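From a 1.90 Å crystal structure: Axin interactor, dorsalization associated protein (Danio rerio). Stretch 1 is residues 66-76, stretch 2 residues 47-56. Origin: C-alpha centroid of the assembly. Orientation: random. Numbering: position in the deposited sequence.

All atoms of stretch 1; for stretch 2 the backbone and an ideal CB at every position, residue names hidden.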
ATOM      1  N   HIS A  66      -7.729 -11.154  -0.314  1.00 19.40           N
ATOM      2  CA  HIS A  66      -7.267 -11.032  -1.698  1.00 19.88           C
ATOM      3  C   HIS A  66      -7.845  -9.776  -2.347  1.00 20.65           C
ATOM      4  O   HIS A  66      -9.044  -9.508  -2.238  1.00 20.78           O
ATOM      5  CB  HIS A  66      -7.613 -12.306  -2.483  1.00 19.90           C
ATOM      6  CG  HIS A  66      -6.959 -13.528  -1.917  1.00 20.26           C
ATOM      7  ND1 HIS A  66      -7.493 -14.240  -0.869  1.00 22.70           N
ATOM      8  CD2 HIS A  66      -5.775 -14.105  -2.196  1.00 19.69           C
ATOM      9  CE1 HIS A  66      -6.670 -15.215  -0.531  1.00 19.83           C
ATOM     10  NE2 HIS A  66      -5.617 -15.151  -1.323  1.00 23.49           N
ATOM     11  N   PHE A  67      -6.965  -8.995  -2.980  1.00 20.18           N
ATOM     12  CA  PHE A  67      -7.300  -7.741  -3.624  1.00 20.72           C
ATOM     13  C   PHE A  67      -7.239  -7.875  -5.140  1.00 22.05           C
ATOM     14  O   PHE A  67      -8.217  -7.531  -5.837  1.00 21.56           O
ATOM     15  CB  PHE A  67      -6.327  -6.625  -3.187  1.00 20.50           C
ATOM     16  CG  PHE A  67      -6.679  -5.994  -1.860  1.00 19.22           C
ATOM     17  CD1 PHE A  67      -7.420  -4.810  -1.803  1.00 19.63           C
ATOM     18  CD2 PHE A  67      -6.307  -6.614  -0.662  1.00 19.17           C
ATOM     19  CE1 PHE A  67      -7.759  -4.246  -0.560  1.00 17.84           C
ATOM     20  CE2 PHE A  67      -6.651  -6.065   0.583  1.00 18.21           C
ATOM     21  CZ  PHE A  67      -7.378  -4.878   0.638  1.00 17.27           C
ATOM     22  N   SER A  68      -6.091  -8.376  -5.633  1.00 22.25           N
ATOM     23  CA  SER A  68      -5.818  -8.516  -7.071  1.00 23.09           C
ATOM     24  C   SER A  68      -6.218  -7.260  -7.826  1.00 23.16           C
ATOM     25  O   SER A  68      -7.058  -7.308  -8.723  1.00 23.97           O
ATOM     26  CB  SER A  68      -6.546  -9.735  -7.649  1.00 22.78           C
ATOM     27  OG  SER A  68      -6.279 -10.898  -6.891  1.00 22.74           O
ATOM     28  N   VAL A  69      -5.623  -6.135  -7.447  1.00 23.18           N
ATOM     29  CA  VAL A  69      -5.913  -4.859  -8.065  1.00 22.98           C
ATOM     30  C   VAL A  69      -4.624  -4.088  -8.342  1.00 23.09           C
ATOM     31  O   VAL A  69      -3.694  -4.106  -7.527  1.00 22.01           O
ATOM     32  CB  VAL A  69      -6.892  -4.030  -7.194  1.00 22.89           C
ATOM     33  CG1 VAL A  69      -6.226  -3.552  -5.885  1.00 23.15           C
ATOM     34  CG2 VAL A  69      -7.476  -2.864  -7.993  1.00 23.64           C
ATOM     35  N   ASP A  70      -4.571  -3.419  -9.499  1.00 23.21           N
ATOM     36  CA  ASP A  70      -3.417  -2.590  -9.868  1.00 23.78           C
ATOM     37  C   ASP A  70      -3.577  -1.170  -9.362  1.00 23.48           C
ATOM     38  O   ASP A  70      -4.640  -0.559  -9.509  1.00 24.23           O
ATOM     39  CB  ASP A  70      -3.217  -2.537 -11.389  1.00 24.01           C
ATOM     40  CG  ASP A  70      -2.791  -3.858 -11.981  1.00 27.32           C
ATOM     41  OD1 ASP A  70      -2.418  -4.808 -11.234  1.00 28.75           O
ATOM     42  OD2 ASP A  70      -2.827  -3.935 -13.236  1.00 31.14           O
ATOM     43  N   VAL A  71      -2.528  -0.647  -8.750  1.00 22.21           N
ATOM     44  CA  VAL A  71      -2.493   0.747  -8.360  1.00 22.17           C
ATOM     45  C   VAL A  71      -1.413   1.453  -9.190  1.00 22.53           C
ATOM     46  O   VAL A  71      -0.258   1.028  -9.199  1.00 21.66           O
ATOM     47  CB  VAL A  71      -2.242   0.919  -6.828  1.00 22.22           C
ATOM     48  CG1 VAL A  71      -2.183   2.383  -6.440  1.00 22.41           C
ATOM     49  CG2 VAL A  71      -3.345   0.188  -6.028  1.00 22.03           C
ATOM     50  N   GLU A  72      -1.802   2.544  -9.849  1.00 22.23           N
ATOM     51  CA  GLU A  72      -0.902   3.331 -10.690  1.00 22.49           C
ATOM     52  C   GLU A  72      -0.287   4.467  -9.905  1.00 22.16           C
ATOM     53  O   GLU A  72      -0.986   5.372  -9.433  1.00 22.01           O
ATOM     54  CB  GLU A  72      -1.643   3.859 -11.949  1.00 22.38           C
ATOM     55  CG  GLU A  72      -2.429   2.763 -12.719  1.00 23.63           C
ATOM     56  CD  GLU A  72      -1.546   1.725 -13.424  1.00 25.66           C
ATOM     57  OE1 GLU A  72      -0.315   1.939 -13.583  1.00 25.28           O
ATOM     58  OE2 GLU A  72      -2.090   0.684 -13.837  1.00 26.21           O
ATOM     59  N   ILE A  73       1.036   4.419  -9.754  1.00 21.37           N
ATOM     60  CA  ILE A  73       1.755   5.458  -9.009  1.00 21.36           C
ATOM     61  C   ILE A  73       1.805   6.745  -9.840  1.00 22.29           C
ATOM     62  O   ILE A  73       2.280   6.742 -10.982  1.00 22.24           O
ATOM     63  CB  ILE A  73       3.161   4.952  -8.579  1.00 21.15           C
ATOM     64  CG1 ILE A  73       2.996   3.777  -7.614  1.00 22.29           C
ATOM     65  CG2 ILE A  73       3.983   6.057  -7.895  1.00 19.71           C
ATOM     66  CD1 ILE A  73       2.163   4.119  -6.371  1.00 24.34           C
ATOM     67  N   GLN A  74       1.307   7.829  -9.249  1.00 22.51           N
ATOM     68  CA  GLN A  74       0.973   9.055  -9.963  1.00 23.13           C
ATOM     69  C   GLN A  74       2.142  10.022 -10.109  1.00 23.11           C
ATOM     70  O   GLN A  74       1.997  11.232  -9.962  1.00 23.45           O
ATOM     71  CB  GLN A  74      -0.219   9.736  -9.285  1.00 23.48           C
ATOM     72  CG  GLN A  74      -1.483   8.890  -9.360  1.00 22.79           C
ATOM     73  CD  GLN A  74      -1.993   8.750 -10.784  1.00 23.58           C
ATOM     74  OE1 GLN A  74      -2.272   9.756 -11.446  1.00 27.10           O
ATOM     75  NE2 GLN A  74      -2.129   7.522 -11.257  1.00 20.12           N
ATOM     76  N   ARG A  75       3.313   9.474 -10.400  1.00 23.75           N
ATOM     77  CA  ARG A  75       4.440  10.295 -10.827  1.00 24.29           C
ATOM     78  C   ARG A  75       5.469   9.405 -11.499  1.00 23.87           C
ATOM     79  O   ARG A  75       5.755   8.300 -11.028  1.00 22.90           O
ATOM     80  CB  ARG A  75       5.074  11.077  -9.665  1.00 24.55           C
ATOM     81  CG  ARG A  75       5.857  12.305 -10.138  1.00 26.35           C
ATOM     82  CD  ARG A  75       6.730  12.936  -9.031  1.00 26.64           C
ATOM     83  NE  ARG A  75       5.936  13.759  -8.117  1.00 29.38           N
ATOM     84  CZ  ARG A  75       6.435  14.624  -7.236  1.00 30.97           C
ATOM     85  NH1 ARG A  75       7.745  14.809  -7.134  1.00 29.85           N
ATOM     86  NH2 ARG A  75       5.615  15.314  -6.450  1.00 28.74           N
ATOM     87  N   HIS A  76       6.028   9.893 -12.600  1.00 22.91           N
ATOM     88  CA  HIS A  76       7.180   9.217 -13.221  1.00 23.64           C
ATOM     89  C   HIS A  76       8.300   9.060 -12.200  1.00 22.74           C
ATOM     90  O   HIS A  76       8.639   9.996 -11.478  1.00 23.78           O
ATOM     91  CB  HIS A  76       7.630   9.961 -14.501  1.00 23.42           C
ATOM     92  CG  HIS A  76       6.574   9.993 -15.563  1.00 24.39           C
ATOM     93  ND1 HIS A  76       5.594  10.962 -15.605  1.00 26.30           N
ATOM     94  CD2 HIS A  76       6.314   9.151 -16.589  1.00 24.43           C
ATOM     95  CE1 HIS A  76       4.786  10.724 -16.625  1.00 25.88           C
ATOM     96  NE2 HIS A  76       5.199   9.627 -17.236  1.00 25.88           N
ATOM     97  N   UNK A  47       2.491  14.257   1.479  1.00 25.80           N
ATOM     98  CA  UNK A  47       2.026  13.758   0.185  1.00 25.54           C
ATOM     99  C   UNK A  47       2.649  14.430  -1.034  1.00 26.26           C
ATOM    100  O   UNK A  47       2.598  15.652  -1.182  1.00 26.19           O
ATOM    101  CB  UNK A  47       0.506  13.917   0.107  1.00 25.54           C
ATOM    102  N   UNK A  48       3.253  13.604  -1.883  1.00 25.97           N
ATOM    103  CA  UNK A  48       3.876  14.049  -3.121  1.00 26.41           C
ATOM    104  C   UNK A  48       2.899  13.857  -4.278  1.00 26.26           C
ATOM    105  O   UNK A  48       3.069  14.438  -5.350  1.00 26.34           O
ATOM    106  CB  UNK A  48       5.180  13.291  -3.379  1.00 26.41           C
ATOM    107  N   UNK A  49       1.885  13.023  -4.034  1.00 25.86           N
ATOM    108  CA  UNK A  49       0.908  12.576  -5.018  1.00 26.23           C
ATOM    109  C   UNK A  49      -0.484  12.574  -4.373  1.00 26.53           C
ATOM    110  O   UNK A  49      -0.591  12.586  -3.126  1.00 26.62           O
ATOM    111  CB  UNK A  49       1.267  11.188  -5.553  1.00 26.23           C
ATOM    112  N   UNK A  50      -1.552  12.521  -5.208  1.00 26.82           N
ATOM    113  CA  UNK A  50      -2.898  12.258  -4.677  1.00 26.85           C
ATOM    114  C   UNK A  50      -2.975  10.863  -4.072  1.00 26.45           C
ATOM    115  O   UNK A  50      -2.413   9.908  -4.627  1.00 26.33           O
ATOM    116  CB  UNK A  50      -3.951  12.411  -5.776  1.00 26.85           C
ATOM    117  N   UNK A  51      -3.673  10.781  -2.947  1.00 25.65           N
ATOM    118  CA  UNK A  51      -3.875   9.553  -2.197  1.00 25.69           C
ATOM    119  C   UNK A  51      -4.896   8.749  -2.980  1.00 25.40           C
ATOM    120  O   UNK A  51      -5.807   9.338  -3.569  1.00 26.69           O
ATOM    121  CB  UNK A  51      -4.333   9.819  -0.762  1.00 25.69           C
ATOM    122  N   UNK A  52      -4.733   7.429  -3.031  1.00 23.76           N
ATOM    123  CA  UNK A  52      -5.649   6.551  -3.743  1.00 23.38           C
ATOM    124  C   UNK A  52      -6.156   5.395  -2.872  1.00 23.58           C
ATOM    125  O   UNK A  52      -5.356   4.701  -2.236  1.00 23.39           O
ATOM    126  CB  UNK A  52      -4.961   5.995  -4.992  1.00 23.38           C
ATOM    127  N   UNK A  53      -7.477   5.179  -2.866  1.00 23.12           N
ATOM    128  CA  UNK A  53      -8.082   4.062  -2.124  1.00 22.43           C
ATOM    129  C   UNK A  53      -8.440   2.921  -3.046  1.00 21.96           C
ATOM    130  O   UNK A  53      -9.099   3.134  -4.073  1.00 23.34           O
ATOM    131  CB  UNK A  53      -9.330   4.526  -1.371  1.00 22.43           C
ATOM    132  N   UNK A  54      -8.058   1.698  -2.697  1.00 21.03           N
ATOM    133  CA  UNK A  54      -8.598   0.567  -3.438  1.00 20.00           C
ATOM    134  C   UNK A  54     -10.111   0.515  -3.175  1.00 21.35           C
ATOM    135  O   UNK A  54     -10.600   1.082  -2.170  1.00 19.93           O
ATOM    136  CB  UNK A  54      -7.914  -0.740  -3.034  1.00 20.00           C
ATOM    137  N   UNK A  55     -10.856  -0.128  -4.090  1.00 21.70           N
ATOM    138  CA  UNK A  55     -12.202  -0.551  -3.711  1.00 21.82           C
ATOM    139  C   UNK A  55     -12.102  -1.520  -2.545  1.00 22.11           C
ATOM    140  O   UNK A  55     -11.021  -2.088  -2.282  1.00 22.02           O
ATOM    141  CB  UNK A  55     -12.935  -1.193  -4.891  1.00 21.82           C
ATOM    142  N   UNK A  56     -13.229  -1.727  -1.868  1.00 21.11           N
ATOM    143  CA  UNK A  56     -13.334  -2.747  -0.827  1.00 20.02           C
ATOM    144  C   UNK A  56     -13.119  -4.156  -1.386  1.00 20.13           C
ATOM    145  O   UNK A  56     -13.650  -4.528  -2.440  1.00 19.11           O
ATOM    146  CB  UNK A  56     -14.701  -2.661  -0.145  1.00 20.02           C
TER

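The two stretches run roughly antiparallel, their end-to-end directions 155° apart.

Position 47 has nothing of stretch 1 near its ideal CB; many residues would suit. It is Asp 47.

Position 48 points sideways, and its ideal CB lies 3.7 Å from Arg 75 NH2. Its carbonyl faces the guanidinium. A side chain that leaves this group room would fit. It is Leu 48. Arg 75 NH2 donates to Leu 48 O at 2.9 Å, near the guanidinium plane. Leu 48 CB lies 3.7 Å and CD2 3.8 Å from Arg 75 NH2.

Position 49 points toward stretch 1, its ideal CB 4.3 Å from Gln 74 CB. The backbone N of Gln 74 and the Arg 75 side chain are near, so a short polar side chain suits, though a small apolar one could also sit here. It is Asn 49, packed against Ile 73, Gln 74 and Arg 75. Its amide is probably turned over, so its polar partners are left open.

Position 50 points sideways; phi -65° and psi 140° suit proline and many others. Pro 50 is found, with CD 4.2 Å from Gln 74 CB.

Position 51 is out of reach and little constrained; it is Val 51.

Position 52 is extended and points toward stretch 1, its ideal CB 4.8 Å from Val 71 CG1. Farther out lies the carbonyl of Glu 72, an acceptor. A long side chain with a donor would reach it; an aliphatic one could only pack on Val 71. Gln 52 does both: NE2 donates to Glu 72 O at 2.9 Å and lies 3.9 Å from Val 71 CG1. A water donates to Gln 52 OE1 and accepts from Glu 72 N.

Position 53 points away, so stretch 1 sets no demand. It is Asp 53.

Position 54 points toward Phe 67 and Val 69, its ideal CB 4.3 Å from Phe 67 CD1 and from Val 69 CG1. A small branched side chain, valine or threonine, suits. Thr 54 puts CG2 3.8 Å from Val 69 CG1. Its OG1 meets the Phe 67 ring edge, 3.3 Å from CE1, and donates to the carbonyl O of position 55 at 2.7 Å.

Position 55 points sideways; phi -61° admits proline among others. Pro 55 touches Phe 67 through its carbonyl.

Position 56 points away and is free; it is Val 56.

Stretch 2 (47-56) DLNPVQDTPV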
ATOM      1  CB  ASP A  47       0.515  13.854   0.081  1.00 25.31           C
ATOM      2  CG  ASP A  47      -0.177  12.756   0.847  1.00 26.59           C
ATOM      3  OD1 ASP A  47       0.094  11.561   0.591  1.00 26.15           O
ATOM      4  OD2 ASP A  47      -0.974  13.107   1.721  1.00 29.54           O
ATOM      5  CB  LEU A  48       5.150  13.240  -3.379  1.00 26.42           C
ATOM      6  CG  LEU A  48       6.391  13.546  -2.531  1.00 27.42           C
ATOM      7  CD1 LEU A  48       7.322  12.347  -2.588  1.00 26.46           C
ATOM      8  CD2 LEU A  48       7.105  14.803  -3.039  1.00 29.11           C
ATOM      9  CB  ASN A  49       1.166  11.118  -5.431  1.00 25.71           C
ATOM     10  CG  ASN A  49       2.404  10.927  -6.288  1.00 27.97           C
ATOM     11  OD1 ASN A  49       3.132  11.875  -6.622  1.00 30.47           O
ATOM     12  ND2 ASN A  49       2.646   9.679  -6.657  1.00 25.09           N
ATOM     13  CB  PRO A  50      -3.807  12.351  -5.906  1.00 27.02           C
ATOM     14  CG  PRO A  50      -2.897  12.233  -7.083  1.00 27.91           C
ATOM     15  CD  PRO A  50      -1.570  12.769  -6.662  1.00 26.93           C
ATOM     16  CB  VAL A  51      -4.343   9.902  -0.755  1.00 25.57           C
ATOM     17  CG1 VAL A  51      -4.535   8.671   0.074  1.00 25.43           C
ATOM     18  CG2 VAL A  51      -3.295  10.801  -0.076  1.00 26.07           C
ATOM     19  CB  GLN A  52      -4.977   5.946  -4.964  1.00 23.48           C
ATOM     20  CG  GLN A  52      -4.445   6.937  -6.014  1.00 23.53           C
ATOM     21  CD  GLN A  52      -3.715   6.210  -7.103  1.00 23.20           C
ATOM     22  OE1 GLN A  52      -4.338   5.630  -7.991  1.00 26.43           O
ATOM     23  NE2 GLN A  52      -2.381   6.194  -7.028  1.00 20.31           N
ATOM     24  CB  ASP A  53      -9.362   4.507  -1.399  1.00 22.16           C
ATOM     25  CG  ASP A  53      -9.103   5.413  -0.233  1.00 24.19           C
ATOM     26  OD1 ASP A  53      -7.925   5.623   0.174  1.00 22.46           O
ATOM     27  OD2 ASP A  53     -10.107   5.926   0.317  1.00 23.81           O
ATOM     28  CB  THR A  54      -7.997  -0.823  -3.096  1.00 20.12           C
ATOM     29  OG1 THR A  54      -8.462  -1.267  -1.811  1.00 18.45           O
ATOM     30  CG2 THR A  54      -6.427  -0.854  -3.170  1.00 17.30           C
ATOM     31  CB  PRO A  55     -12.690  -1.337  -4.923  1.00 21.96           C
ATOM     32  CG  PRO A  55     -11.832  -0.878  -6.081  1.00 22.75           C
ATOM     33  CD  PRO A  55     -10.510  -0.479  -5.483  1.00 21.86           C
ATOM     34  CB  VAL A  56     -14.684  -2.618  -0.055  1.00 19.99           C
ATOM     35  CG1 VAL A  56     -15.005  -3.874   0.768  1.00 19.68           C
ATOM     36  CG2 VAL A  56     -14.625  -1.416   0.843  1.00 20.75           C
TER
HETATM   37  O   HOH W   1      -4.376   3.523  -9.716  1.00 23.66           O
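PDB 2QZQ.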